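Local coordinates for protein tyrosinase (Aspergillus oryzae, PDB 6JU8) that probably oxidises L-tyrosine and L-dopa to L-dopaquinone with molecular oxygen at a pair of copper ions, a step of melanin biosynthesis, at residues 27-30 and 31-35; 229-232 and 233-236; 363-366 and 367-370; 381-384 and 385-389; 431-435 and 436-440. The protein carries 1 engineered substitution. One frame throughout, in Å; residues are numbered along the deposited sequence. Where two conformers were deposited one is given.

Contact 1 of 5, residues 27-30 and 31-35; sequences DDWY and LEQTS
Thr34 lies over one face of the Tyr30 ring, one helical turn on. Its CG2 sits 3.9 Å from the Tyr30 ring centroid, a CH-pi contact displaced toward the ring's rim. Its OG1 turns back and donates to Tyr30 O at 2.8 Å, from above the carbonyl plane. Chi1 of 60° sets OG1 between its own backbone N and carbonyl carbon, with OG1 reaching Tyr30 O and CG2 lying on the ring. Thr34 N reaches the same oxygen only weakly. Gln33 is the other tight spot. Its CG stands 4.0 Å from the centroid of the Trp29 five-membered ring, over the face. Amide and indole planes are only 13° apart, and the bend at chi2 (-74°) lays the amide nearly flat over the same indole face, near NE1. Gln33 OE1 accepts from Leu43 N. The loose side carries Asp28 and exposed Glu32. Asp28 CB and Glu32 OE2 are 4.3 Å apart, and the carboxylates turn to other partners: Asp28 to Arg154 and Arg157, Glu32 to Lys24. The pairs are ordinary i to i+4 neighbours of helix 26-34. Trp29, Tyr30 and Thr34 lean on Leu43 of helix 41-55, while Tyr30 OH bonds to Asp249 of the second subunit.

Contact 2 of 5, residues 229-232 and 233-236; sequences LPFD and KCQS
Lys233 folds back over Pro230 and then runs beside Asp232. Its CB lies 3.4 Å from Pro230 O. CG comes next, 4.2 Å from Pro230 CB and 3.8 Å from Asp232 OD1; the bend at chi2 (-59°) then turns the chain along the carboxylate. CD and CE pass Asp232 OD2, with CE 3.7 Å from that oxygen. NZ ends 4.4 Å from Asp232 OD2, too far for a salt bridge. A water spans the gap instead. It donates to Asp232 OD2 at 2.7 Å and accepts a weak bond from Lys233 NZ. The backbone here makes a short 3-10 turn, just after strand 225-229, in the central domain of tyrosinase. Pro230 is the centre of an inverse gamma turn, and Pro230 O accepts from Lys233 N at 2.9 Å. Cys234 N bonds to Phe231 O in the same i to i+3 pattern. Cys234 SG makes an oblique sulfur-aromatic contact with Phe231, 5.5 Å from the ring centroid. On the lysine side, Trp251 of helix 248-251 touches both Pro230 and Lys233. The Phe231 ring meets His359 and packs on Val365.

Contact 3 of 5, residues 363-366 and 367-370; sequences VPVA and AYDP
Tyr368 turns the edge of its ring to Val365. Tyr368 CD2 is 3.3 Å from Val365 O and 4.1 Å from Val365 CB, and Val365 CA lies in the ring plane. With chi1 at -68° the ring stays beside its own backbone N, which donates to Val365 O at 3.1 Å. One residue on, Asp369 N repeats the pattern with Ala366 O, also 3.1 Å. Both are i to i+3 bonds. A water ties the start of the segment to this turn: it donates to Val363 O and accepts from Ala367 N. Farther out, Tyr368 OH bonds to Ala73 O, and the ring meets Phe65. Asp369 OD1 caps Ile371 N at the start of helix 371-389, while OD2 forms a salt bridge with Lys239. The side chains of Ala366 and Ala367 lie about 4 Å from those of the copper ligands His336 and His71, respectively. Val363 O accepts a weak bond from His71 ND1. The turn is second-shell packing round the ligands of the dinuclear copper site.

Contact 4 of 5, residues 381-384 and 385-389; sequences RLTA and IWQTV
Arg381 offers one guanidinium face to Ile385, a turn further along helix 371-389. Ile385 CD1 stands 4.1 Å above the plane, over its centre, and lies 4.1 Å from Arg381 CG as well. The arginine chain is extended from CG to NE, and its CG is opposite the backbone N (chi1 176°); this brings the guanidinium over Ile385 CD1. Arg381 NH2 bonds to Tyr456 OH, and NH1 to Asn378 OD1. Leu382 adds an apolar contact, its CD2 4.2 Å from Ile385 CD1, and its carbonyl accepts from Trp386 N. Thr383 meets Gln387: Thr383 CG2 is 3.7 Å from Gln387 OE1. That amide is held by Arg108 and by Lys430 O, while Thr383 OG1 turns back to Ile379 O. Ala384 brings its carbonyl to Thr388. Its oxygen takes Thr388 N at 3.0 Å and Thr388 OG1 at 2.8 Å, from opposite faces of the carbonyl plane. The other backbone bonds are the regular i to i+4 set, Ile385 N to Arg381 O being 2.8 Å. The chemistry is mixed: a methyl group shields one face of a buried cation whose NH1 and NH2 have partners elsewhere, and a hydroxyl doubles the hold on one backbone oxygen.

Contact 5 of 5, residues 431-435 and 436-440; sequences DWRSL and NYDYA
Two like torsions bring Trp432 and Tyr437 together: chi1 is 58° in Trp432 and 67° in Tyr437, and each places CG between its own backbone N and carbonyl carbon. Trp432 CB then lies 3.4 Å from Tyr437 OH. Their rings meet obliquely, with centroids 5.5 Å apart. Tyr439 joins on the indole's NE1 side, also obliquely, and the three make an aromatic cluster. Trp432 NE1 donates to Asp438 OD1 at 2.9 Å, almost straight (178°) and in the ring plane, although it reaches the carboxylate from above its plane. Asp438 OD1 also takes Thr442 OG1. The Arg433 guanidinium lies over one face of the Trp432 ring, CZ offset toward the rim. Arg433 NE forms a salt bridge with Asp431 OD1 at 2.7 Å, and Arg433 N bonds to the same oxygen, an Asx turn. A water accepts from Arg433 NH1 and donates to Asp438 OD2, 2.5 Å away. Leu435 CB packs 3.7 Å from Tyr437 CE2. Tyr437 O is buried by the turn and has no hydrogen-bond partner in the model, though Arg433 CA makes a CA-H...O contact to it at 3.5 Å. The 3-10 turn 432-435 and the loop after it lie between strand 420-423 and helix 448-456. Trp432 and Tyr437 pack on Arg108 of helix 103-129, and both tyrosine hydroxyls bond to Asp380 of helix 371-389.

The five contacts follow one another along the chain without overlap. Contacts 2, 3 and 4 fall in the tyrosinase central domain. Contacts 2 and 3 touch, with Phe231 CE2 3.6 Å from Val365 CG2, and their centres are about 12 Å apart. Contact 3 leads into helix 371-389, whose far end holds contact 4, about 25 Å away between centres; the copper ligand His376 lies on this helix between them. Contact 5 packs against that end, its centre about 11 Å from that of contact 4, with Trp432 touching Ala384, Gln387 and Thr388. Contact 1 touches none of the others but reaches the second subunit. One helix thus links the copper site to the later 431-440 loop.

Contact 1 of 5, residues 27-30 and 31-35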
loop_
_atom_site.group_PDB
_atom_site.type_symbol
_atom_site.label_atom_id
_atom_site.label_comp_id
_atom_site.label_asym_id
_atom_site.label_seq_id
_atom_site.Cartn_x
_atom_site.Cartn_y
_atom_site.Cartn_z
ATOM N N ASP A 27 12.091 7.300 -14.541
ATOM C CA ASP A 27 12.578 8.033 -13.361
ATOM C C ASP A 27 13.288 9.297 -13.827
ATOM O O ASP A 27 13.092 10.376 -13.242
ATOM C CB ASP A 27 13.482 7.157 -12.510
ATOM C CG ASP A 27 12.738 6.289 -11.527
ATOM O OD1 ASP A 27 11.488 6.320 -11.439
ATOM O OD2 ASP A 27 13.435 5.531 -10.814
ATOM N N ASP A 28 14.129 9.196 -14.872
ATOM C CA ASP A 28 14.773 10.397 -15.396
ATOM C C ASP A 28 13.713 11.412 -15.805
ATOM O O ASP A 28 13.815 12.614 -15.536
ATOM C CB ASP A 28 15.665 10.103 -16.606
ATOM C CG ASP A 28 16.898 9.280 -16.311
ATOM O OD1 ASP A 28 17.234 9.101 -15.120
ATOM O OD2 ASP A 28 17.512 8.787 -17.295
ATOM N N TRP A 29 12.705 10.922 -16.513
ATOM C CA TRP A 29 11.650 11.796 -17.024
ATOM C C TRP A 29 10.877 12.447 -15.894
ATOM O O TRP A 29 10.618 13.655 -15.944
ATOM C CB TRP A 29 10.726 10.955 -17.898
ATOM C CG TRP A 29 9.537 11.642 -18.456
ATOM C CD1 TRP A 29 9.436 12.462 -19.539
ATOM C CD2 TRP A 29 8.198 11.513 -17.936
ATOM N NE1 TRP A 29 8.135 12.869 -19.716
ATOM C CE2 TRP A 29 7.347 12.307 -18.743
ATOM C CE3 TRP A 29 7.666 10.818 -16.855
ATOM C CZ2 TRP A 29 5.982 12.403 -18.488
ATOM C CZ3 TRP A 29 6.316 10.903 -16.591
ATOM C CH2 TRP A 29 5.494 11.698 -17.420
ATOM N N TYR A 30 10.529 11.686 -14.859
ATOM C CA TYR A 30 9.796 12.258 -13.735
ATOM C C TYR A 30 10.639 13.345 -13.080
ATOM O O TYR A 30 10.120 14.419 -12.756
ATOM C CB TYR A 30 9.391 11.161 -12.722
ATOM C CG TYR A 30 8.617 11.803 -11.571
ATOM C CD1 TYR A 30 7.320 12.253 -11.788
ATOM C CD2 TYR A 30 9.186 12.007 -10.326
ATOM C CE1 TYR A 30 6.569 12.850 -10.791
ATOM C CE2 TYR A 30 8.446 12.621 -9.323
ATOM C CZ TYR A 30 7.156 13.035 -9.558
ATOM O OH TYR A 30 6.412 13.669 -8.585
ATOM N N LEU A 31 11.940 13.101 -12.906
ATOM C CA LEU A 31 12.765 14.139 -12.263
ATOM C C LEU A 31 12.929 15.329 -13.187
ATOM O O LEU A 31 12.933 16.466 -12.705
ATOM C CB LEU A 31 14.129 13.546 -11.866
ATOM C CG LEU A 31 14.032 12.402 -10.843
ATOM C CD1 LEU A 31 15.379 11.757 -10.595
ATOM C CD2 LEU A 31 13.415 12.864 -9.528
ATOM N N GLU A 32 13.046 15.133 -14.494
ATOM C CA GLU A 32 13.132 16.271 -15.418
ATOM C C GLU A 32 11.852 17.110 -15.300
ATOM O O GLU A 32 11.867 18.341 -15.322
ATOM C CB GLU A 32 13.273 15.806 -16.863
ATOM C CG GLU A 32 14.479 15.062 -17.352
ATOM C CD GLU A 32 14.333 14.451 -18.737
ATOM O OE1 GLU A 32 13.395 14.748 -19.515
ATOM O OE2 GLU A 32 15.198 13.615 -19.091
ATOM N N GLN A 33 10.709 16.422 -15.211
ATOM C CA GLN A 33 9.423 17.109 -15.152
ATOM C C GLN A 33 9.284 17.908 -13.857
ATOM O O GLN A 33 8.610 18.936 -13.890
ATOM C CB GLN A 33 8.268 16.109 -15.277
ATOM C CG GLN A 33 8.193 15.447 -16.661
ATOM C CD GLN A 33 7.652 16.424 -17.693
ATOM O OE1 GLN A 33 6.531 16.899 -17.526
ATOM N NE2 GLN A 33 8.471 16.754 -18.688
ATOM N N THR A 34 9.845 17.442 -12.748
ATOM C CA THR A 34 9.511 17.969 -11.436
ATOM C C THR A 34 10.683 18.568 -10.672
ATOM O O THR A 34 10.429 19.228 -9.662
ATOM C CB THR A 34 8.910 16.875 -10.508
ATOM O OG1 THR A 34 9.854 15.811 -10.322
ATOM C CG2 THR A 34 7.655 16.296 -11.124
ATOM N N SER A 35 11.923 18.249 -11.025
ATOM C CA SER A 35 13.023 18.508 -10.088
ATOM C C SER A 35 13.478 19.950 -10.241
ATOM O O SER A 35 13.627 20.707 -9.281
ATOM C CB SER A 35 14.195 17.561 -10.353
ATOM O OG SER A 35 14.053 16.352 -9.640
#

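Contact 2 of 5, residues 229-232 and 233-236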
loop_
_atom_site.group_PDB
_atom_site.type_symbol
_atom_site.label_atom_id
_atom_site.label_comp_id
_atom_site.label_asym_id
_atom_site.label_seq_id
_atom_site.Cartn_x
_atom_site.Cartn_y
_atom_site.Cartn_z
ATOM N N LEU A 229 -6.322 -18.046 -8.209
ATOM C CA LEU A 229 -6.034 -16.666 -7.759
ATOM C C LEU A 229 -7.295 -15.849 -7.891
ATOM O O LEU A 229 -7.877 -15.835 -8.983
ATOM C CB LEU A 229 -4.933 -16.087 -8.663
ATOM C CG LEU A 229 -3.590 -16.838 -8.660
ATOM C CD1 LEU A 229 -2.587 -16.150 -9.573
ATOM C CD2 LEU A 229 -3.085 -16.903 -7.228
ATOM N N PRO A 230 -7.746 -15.215 -6.809
ATOM C CA PRO A 230 -9.096 -14.622 -6.794
ATOM C C PRO A 230 -9.249 -13.255 -7.440
ATOM O O PRO A 230 -9.813 -12.321 -6.857
ATOM C CB PRO A 230 -9.404 -14.526 -5.295
ATOM C CG PRO A 230 -8.052 -14.292 -4.654
ATOM C CD PRO A 230 -7.108 -15.146 -5.477
ATOM N N PHE A 231 -8.800 -13.126 -8.689
ATOM C CA PHE A 231 -8.873 -11.861 -9.422
ATOM C C PHE A 231 -10.321 -11.468 -9.679
ATOM O O PHE A 231 -10.555 -10.272 -9.886
ATOM C CB PHE A 231 -8.071 -11.954 -10.713
ATOM C CG PHE A 231 -6.594 -12.089 -10.445
ATOM C CD1 PHE A 231 -5.881 -11.124 -9.754
ATOM C CD2 PHE A 231 -5.899 -13.208 -10.889
ATOM C CE1 PHE A 231 -4.531 -11.242 -9.534
ATOM C CE2 PHE A 231 -4.532 -13.310 -10.712
ATOM C CZ PHE A 231 -3.821 -12.314 -10.060
ATOM N N ASP A 232 -11.274 -12.393 -9.643
ATOM C CA ASP A 232 -12.677 -12.029 -9.721
ATOM C C ASP A 232 -13.148 -11.204 -8.524
ATOM O O ASP A 232 -14.149 -10.487 -8.631
ATOM C CB ASP A 232 -13.535 -13.307 -9.841
ATOM C CG ASP A 232 -13.293 -14.356 -8.773
ATOM O OD1 ASP A 232 -12.158 -14.517 -8.286
ATOM O OD2 ASP A 232 -14.272 -15.046 -8.378
ATOM N N LYS A 233 -12.427 -11.274 -7.410
ATOM C CA LYS A 233 -12.793 -10.602 -6.163
ATOM C C LYS A 233 -12.081 -9.272 -5.984
ATOM O O LYS A 233 -12.228 -8.607 -4.957
ATOM C CB LYS A 233 -12.498 -11.497 -4.958
ATOM C CG LYS A 233 -13.185 -12.842 -4.990
ATOM C CD LYS A 233 -14.693 -12.731 -5.062
ATOM C CE LYS A 233 -15.365 -14.099 -5.008
ATOM N NZ LYS A 233 -16.849 -13.913 -5.017
ATOM N N CYS A 234 -11.287 -8.872 -6.993
ATOM C CA CYS A 234 -10.607 -7.595 -6.960
ATOM C C CYS A 234 -11.381 -6.506 -7.678
ATOM O O CYS A 234 -11.837 -6.712 -8.813
ATOM C CB CYS A 234 -9.250 -7.691 -7.671
ATOM S SG CYS A 234 -8.165 -8.952 -6.974
ATOM N N GLN A 235 -11.476 -5.344 -7.039
ATOM C CA GLN A 235 -11.898 -4.135 -7.748
ATOM C C GLN A 235 -10.682 -3.418 -8.346
ATOM O O GLN A 235 -10.769 -2.909 -9.471
ATOM C CB GLN A 235 -12.674 -3.194 -6.806
ATOM C CG GLN A 235 -13.149 -1.937 -7.503
ATOM C CD GLN A 235 -14.120 -1.117 -6.662
ATOM O OE1 GLN A 235 -14.724 -1.559 -5.700
ATOM N NE2 GLN A 235 -14.316 0.104 -7.140
ATOM N N SER A 236 -9.592 -3.387 -7.603
ATOM C CA SER A 236 -8.332 -2.757 -7.994
ATOM C C SER A 236 -7.274 -3.810 -8.302
ATOM O O SER A 236 -7.227 -4.861 -7.682
ATOM C CB SER A 236 -7.832 -1.881 -6.840
ATOM O OG SER A 236 -6.607 -1.249 -7.188
HETATM O O HOH W 1 -16.798 -14.046 -8.352
#

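Contact 3 of 5, residues 363-366 and 367-370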
loop_
_atom_site.group_PDB
_atom_site.type_symbol
_atom_site.label_atom_id
_atom_site.label_comp_id
_atom_site.label_asym_id
_atom_site.label_seq_id
_atom_site.Cartn_x
_atom_site.Cartn_y
_atom_site.Cartn_z
ATOM N N VAL A 363 -0.439 -14.017 -16.223
ATOM C CA VAL A 363 -0.611 -13.594 -17.626
ATOM C C VAL A 363 -2.026 -13.131 -17.913
ATOM O O VAL A 363 -2.194 -12.085 -18.564
ATOM C CB VAL A 363 -0.208 -14.721 -18.592
ATOM C CG1 VAL A 363 -0.717 -14.475 -20.005
ATOM C CG2 VAL A 363 1.318 -14.838 -18.615
ATOM N N PRO A 364 -3.087 -13.822 -17.493
ATOM C CA PRO A 364 -4.422 -13.357 -17.851
ATOM C C PRO A 364 -4.762 -11.953 -17.381
ATOM O O PRO A 364 -5.655 -11.355 -17.989
ATOM C CB PRO A 364 -5.354 -14.385 -17.201
ATOM C CG PRO A 364 -4.513 -15.614 -17.031
ATOM C CD PRO A 364 -3.106 -15.121 -16.807
ATOM N N VAL A 365 -4.125 -11.407 -16.340
ATOM C CA VAL A 365 -4.538 -10.119 -15.806
ATOM C C VAL A 365 -3.411 -9.117 -15.649
ATOM O O VAL A 365 -3.670 -8.000 -15.179
ATOM C CB VAL A 365 -5.309 -10.262 -14.471
ATOM C CG1 VAL A 365 -6.624 -11.002 -14.686
ATOM C CG2 VAL A 365 -4.448 -10.950 -13.418
ATOM N N ALA A 366 -2.184 -9.463 -16.047
ATOM C CA ALA A 366 -1.054 -8.574 -15.804
ATOM C C ALA A 366 -1.213 -7.221 -16.472
ATOM O O ALA A 366 -0.729 -6.206 -15.924
ATOM C CB ALA A 366 0.218 -9.259 -16.302
ATOM N N ALA A 367 -1.833 -7.170 -17.651
ATOM C CA ALA A 367 -1.905 -5.903 -18.389
ATOM C C ALA A 367 -2.802 -4.885 -17.708
ATOM O O ALA A 367 -2.724 -3.696 -18.035
ATOM C CB ALA A 367 -2.341 -6.172 -19.833
ATOM N N TYR A 368 -3.609 -5.285 -16.715
ATOM C CA TYR A 368 -4.438 -4.306 -16.004
ATOM C C TYR A 368 -3.580 -3.402 -15.140
ATOM O O TYR A 368 -3.958 -2.261 -14.860
ATOM C CB TYR A 368 -5.580 -4.986 -15.199
ATOM C CG TYR A 368 -6.540 -5.580 -16.193
ATOM C CD1 TYR A 368 -7.434 -4.791 -16.887
ATOM C CD2 TYR A 368 -6.516 -6.935 -16.483
ATOM C CE1 TYR A 368 -8.301 -5.349 -17.827
ATOM C CE2 TYR A 368 -7.358 -7.485 -17.435
ATOM C CZ TYR A 368 -8.258 -6.705 -18.106
ATOM O OH TYR A 368 -9.092 -7.214 -19.066
ATOM N N ASP A 369 -2.414 -3.883 -14.686
ATOM C CA ASP A 369 -1.586 -3.037 -13.826
ATOM C C ASP A 369 -0.848 -2.037 -14.700
ATOM O O ASP A 369 -0.131 -2.494 -15.616
ATOM C CB ASP A 369 -0.590 -3.890 -13.038
ATOM C CG ASP A 369 0.156 -3.073 -11.989
ATOM O OD1 ASP A 369 0.526 -1.912 -12.325
ATOM O OD2 ASP A 369 0.399 -3.605 -10.878
ATOM N N PRO A 370 -0.975 -0.739 -14.497
ATOM C CA PRO A 370 -0.314 0.223 -15.398
ATOM C C PRO A 370 1.186 0.045 -15.535
ATOM O O PRO A 370 1.759 0.488 -16.544
ATOM C CB PRO A 370 -0.659 1.581 -14.739
ATOM C CG PRO A 370 -2.009 1.317 -14.110
ATOM C CD PRO A 370 -1.870 -0.062 -13.494
HETATM O O HOH W 2 -3.370 -9.478 -18.994
#

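Contact 4 of 5, residues 381-384 and 385-389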
loop_
_atom_site.group_PDB
_atom_site.type_symbol
_atom_site.label_atom_id
_atom_site.label_comp_id
_atom_site.label_asym_id
_atom_site.label_seq_id
_atom_site.Cartn_x
_atom_site.Cartn_y
_atom_site.Cartn_z
ATOM N N ARG A 381 12.867 -1.897 -25.544
ATOM C CA ARG A 381 14.198 -1.260 -25.564
ATOM C C ARG A 381 15.320 -2.297 -25.566
ATOM O O ARG A 381 16.289 -2.184 -26.322
ATOM C CB ARG A 381 14.274 -0.316 -24.354
ATOM C CG ARG A 381 15.663 0.346 -24.202
ATOM C CD ARG A 381 15.567 1.409 -23.091
ATOM N NE ARG A 381 16.883 1.858 -22.665
ATOM C CZ ARG A 381 17.630 1.216 -21.759
ATOM N NH1 ARG A 381 17.192 0.085 -21.199
ATOM N NH2 ARG A 381 18.821 1.678 -21.424
ATOM N N LEU A 382 15.197 -3.314 -24.706
ATOM C CA LEU A 382 16.208 -4.371 -24.670
ATOM C C LEU A 382 16.266 -5.101 -26.007
ATOM O O LEU A 382 17.341 -5.439 -26.500
ATOM C CB LEU A 382 15.904 -5.364 -23.553
ATOM C CG LEU A 382 16.088 -4.816 -22.124
ATOM C CD1 LEU A 382 15.634 -5.858 -21.118
ATOM C CD2 LEU A 382 17.530 -4.390 -21.875
ATOM N N THR A 383 15.107 -5.313 -26.619
ATOM C CA THR A 383 15.064 -5.907 -27.960
ATOM C C THR A 383 15.803 -5.001 -28.938
ATOM O O THR A 383 16.602 -5.496 -29.766
ATOM C CB THR A 383 13.629 -6.163 -28.412
ATOM O OG1 THR A 383 13.005 -7.061 -27.479
ATOM C CG2 THR A 383 13.619 -6.864 -29.766
ATOM N N ALA A 384 15.521 -3.697 -28.925
ATOM C CA ALA A 384 16.177 -2.770 -29.853
ATOM C C ALA A 384 17.666 -2.731 -29.616
ATOM O O ALA A 384 18.464 -2.689 -30.564
ATOM C CB ALA A 384 15.556 -1.377 -29.664
ATOM N N ILE A 385 18.107 -2.732 -28.350
ATOM C CA ILE A 385 19.557 -2.800 -28.061
ATOM C C ILE A 385 20.179 -4.047 -28.664
ATOM O O ILE A 385 21.216 -4.010 -29.349
ATOM C CB ILE A 385 19.826 -2.779 -26.543
ATOM C CG1 ILE A 385 19.383 -1.454 -25.915
ATOM C CG2 ILE A 385 21.301 -3.072 -26.264
ATOM C CD1 ILE A 385 19.308 -1.481 -24.401
ATOM N N TRP A 386 19.532 -5.195 -28.395
ATOM C CA TRP A 386 20.115 -6.460 -28.851
ATOM C C TRP A 386 20.131 -6.481 -30.369
ATOM O O TRP A 386 21.121 -6.933 -30.965
ATOM C CB TRP A 386 19.322 -7.639 -28.263
ATOM C CG TRP A 386 19.958 -8.959 -28.548
ATOM C CD1 TRP A 386 20.872 -9.573 -27.721
ATOM C CD2 TRP A 386 19.793 -9.824 -29.682
ATOM N NE1 TRP A 386 21.258 -10.764 -28.268
ATOM C CE2 TRP A 386 20.614 -10.949 -29.478
ATOM C CE3 TRP A 386 19.014 -9.762 -30.839
ATOM C CZ2 TRP A 386 20.711 -12.017 -30.380
ATOM C CZ3 TRP A 386 19.108 -10.827 -31.737
ATOM C CH2 TRP A 386 19.932 -11.928 -31.519
ATOM N N GLN A 387 19.074 -5.982 -31.020
ATOM C CA GLN A 387 19.084 -5.931 -32.488
ATOM C C GLN A 387 20.259 -5.088 -32.994
ATOM O O GLN A 387 20.912 -5.448 -33.966
ATOM C CB GLN A 387 17.795 -5.339 -33.027
ATOM C CG GLN A 387 16.551 -6.209 -32.894
ATOM C CD GLN A 387 15.376 -5.442 -33.476
ATOM O OE1 GLN A 387 14.553 -4.887 -32.737
ATOM N NE2 GLN A 387 15.300 -5.349 -34.799
ATOM N N THR A 388 20.513 -3.973 -32.336
ATOM C CA THR A 388 21.580 -3.059 -32.749
ATOM C C THR A 388 22.938 -3.740 -32.753
ATOM O O THR A 388 23.731 -3.508 -33.671
ATOM C CB THR A 388 21.594 -1.831 -31.823
ATOM O OG1 THR A 388 20.354 -1.098 -31.984
ATOM C CG2 THR A 388 22.721 -0.882 -32.167
ATOM N N VAL A 389 23.195 -4.582 -31.737
ATOM C CA VAL A 389 24.514 -5.214 -31.671
ATOM C C VAL A 389 24.511 -6.641 -32.213
ATOM O O VAL A 389 25.552 -7.309 -32.163
ATOM C CB VAL A 389 25.085 -5.134 -30.242
ATOM C CG1 VAL A 389 25.187 -3.671 -29.828
ATOM C CG2 VAL A 389 24.220 -5.866 -29.224
#

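Contact 5 of 5, residues 431-435 and 436-440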
loop_
_atom_site.group_PDB
_atom_site.type_symbol
_atom_site.label_atom_id
_atom_site.label_comp_id
_atom_site.label_asym_id
_atom_site.label_seq_id
_atom_site.Cartn_x
_atom_site.Cartn_y
_atom_site.Cartn_z
ATOM N N ASP A 431 12.427 -2.490 -37.778
ATOM C CA ASP A 431 12.978 -1.171 -37.461
ATOM C C ASP A 431 11.950 -0.410 -36.629
ATOM O O ASP A 431 10.946 0.065 -37.181
ATOM C CB ASP A 431 13.306 -0.406 -38.747
ATOM C CG ASP A 431 13.977 0.924 -38.461
ATOM O OD1 ASP A 431 14.160 1.303 -37.285
ATOM O OD2 ASP A 431 14.302 1.618 -39.444
ATOM N N TRP A 432 12.165 -0.343 -35.336
ATOM C CA TRP A 432 11.200 0.291 -34.436
ATOM C C TRP A 432 11.023 1.753 -34.833
ATOM O O TRP A 432 9.989 2.350 -34.532
ATOM C CB TRP A 432 11.632 0.116 -32.970
ATOM C CG TRP A 432 12.994 0.707 -32.745
ATOM C CD1 TRP A 432 13.269 1.988 -32.346
ATOM C CD2 TRP A 432 14.257 0.046 -32.911
ATOM N NE1 TRP A 432 14.646 2.152 -32.265
ATOM C CE2 TRP A 432 15.263 0.975 -32.606
ATOM C CE3 TRP A 432 14.613 -1.260 -33.304
ATOM C CZ2 TRP A 432 16.629 0.657 -32.664
ATOM C CZ3 TRP A 432 15.967 -1.564 -33.364
ATOM C CH2 TRP A 432 16.947 -0.618 -33.054
ATOM N N ARG A 433 11.999 2.342 -35.519
ATOM C CA ARG A 433 11.908 3.753 -35.873
ATOM C C ARG A 433 10.811 3.977 -36.901
ATOM O O ARG A 433 10.325 5.098 -37.090
ATOM C CB ARG A 433 13.263 4.294 -36.344
ATOM C CG ARG A 433 14.272 4.358 -35.199
ATOM C CD ARG A 433 15.715 4.302 -35.689
ATOM N NE ARG A 433 16.009 2.911 -36.053
ATOM C CZ ARG A 433 17.028 2.115 -35.783
ATOM N NH1 ARG A 433 18.066 2.516 -35.054
ATOM N NH2 ARG A 433 17.034 0.866 -36.254
ATOM N N SER A 434 10.389 2.899 -37.568
ATOM C CA SER A 434 9.270 3.088 -38.501
ATOM C C SER A 434 7.984 3.416 -37.753
ATOM O O SER A 434 7.045 3.901 -38.379
ATOM C CB SER A 434 9.062 1.850 -39.372
ATOM O OG SER A 434 8.657 0.774 -38.563
ATOM N N LEU A 435 7.940 3.161 -36.444
ATOM C CA LEU A 435 6.788 3.494 -35.602
ATOM C C LEU A 435 6.963 4.858 -34.942
ATOM O O LEU A 435 6.196 5.240 -34.067
ATOM C CB LEU A 435 6.599 2.393 -34.541
ATOM C CG LEU A 435 6.317 1.001 -35.118
ATOM C CD1 LEU A 435 6.376 -0.066 -34.032
ATOM C CD2 LEU A 435 4.966 1.016 -35.829
ATOM N N ASN A 436 7.992 5.580 -35.367
ATOM C CA ASN A 436 8.264 6.951 -34.995
ATOM C C ASN A 436 8.601 7.134 -33.514
ATOM O O ASN A 436 8.153 8.092 -32.869
ATOM C CB ASN A 436 7.102 7.896 -35.343
ATOM C CG ASN A 436 7.591 9.333 -35.420
ATOM O OD1 ASN A 436 8.776 9.574 -35.685
ATOM N ND2 ASN A 436 6.737 10.328 -35.199
ATOM N N TYR A 437 9.404 6.251 -32.954
ATOM C CA TYR A 437 10.020 6.451 -31.654
ATOM C C TYR A 437 11.433 5.882 -31.719
ATOM O O TYR A 437 11.781 5.109 -32.619
ATOM C CB TYR A 437 9.236 5.792 -30.520
ATOM C CG TYR A 437 9.219 4.274 -30.553
ATOM C CD1 TYR A 437 10.247 3.535 -30.008
ATOM C CD2 TYR A 437 8.165 3.586 -31.160
ATOM C CE1 TYR A 437 10.221 2.141 -30.055
ATOM C CE2 TYR A 437 8.110 2.200 -31.200
ATOM C CZ TYR A 437 9.154 1.483 -30.637
ATOM O OH TYR A 437 9.097 0.105 -30.680
ATOM N N ASP A 438 12.219 6.268 -30.725
ATOM C CA ASP A 438 13.569 5.692 -30.616
ATOM C C ASP A 438 13.951 5.663 -29.135
ATOM O O ASP A 438 13.187 6.130 -28.277
ATOM C CB ASP A 438 14.549 6.500 -31.441
ATOM C CG ASP A 438 15.784 5.785 -31.932
ATOM O OD1 ASP A 438 15.997 4.615 -31.542
ATOM O OD2 ASP A 438 16.544 6.417 -32.695
ATOM N N TYR A 439 15.110 5.097 -28.830
ATOM C CA TYR A 439 15.689 5.105 -27.489
ATOM C C TYR A 439 17.022 5.843 -27.531
ATOM O O TYR A 439 17.769 5.704 -28.498
ATOM C CB TYR A 439 15.910 3.669 -26.982
ATOM C CG TYR A 439 14.603 2.899 -26.960
ATOM C CD1 TYR A 439 13.681 3.133 -25.938
ATOM C CD2 TYR A 439 14.303 1.970 -27.958
ATOM C CE1 TYR A 439 12.475 2.446 -25.895
ATOM C CE2 TYR A 439 13.094 1.281 -27.924
ATOM C CZ TYR A 439 12.188 1.526 -26.899
ATOM O OH TYR A 439 10.976 0.862 -26.845
ATOM N N ALA A 440 17.345 6.598 -26.497
ATOM C CA ALA A 440 18.644 7.277 -26.493
ATOM C C ALA A 440 19.798 6.307 -26.731
ATOM O O ALA A 440 20.742 6.612 -27.471
ATOM C CB ALA A 440 18.895 8.006 -25.184
HETATM O O HOH W 3 18.533 5.223 -33.749
#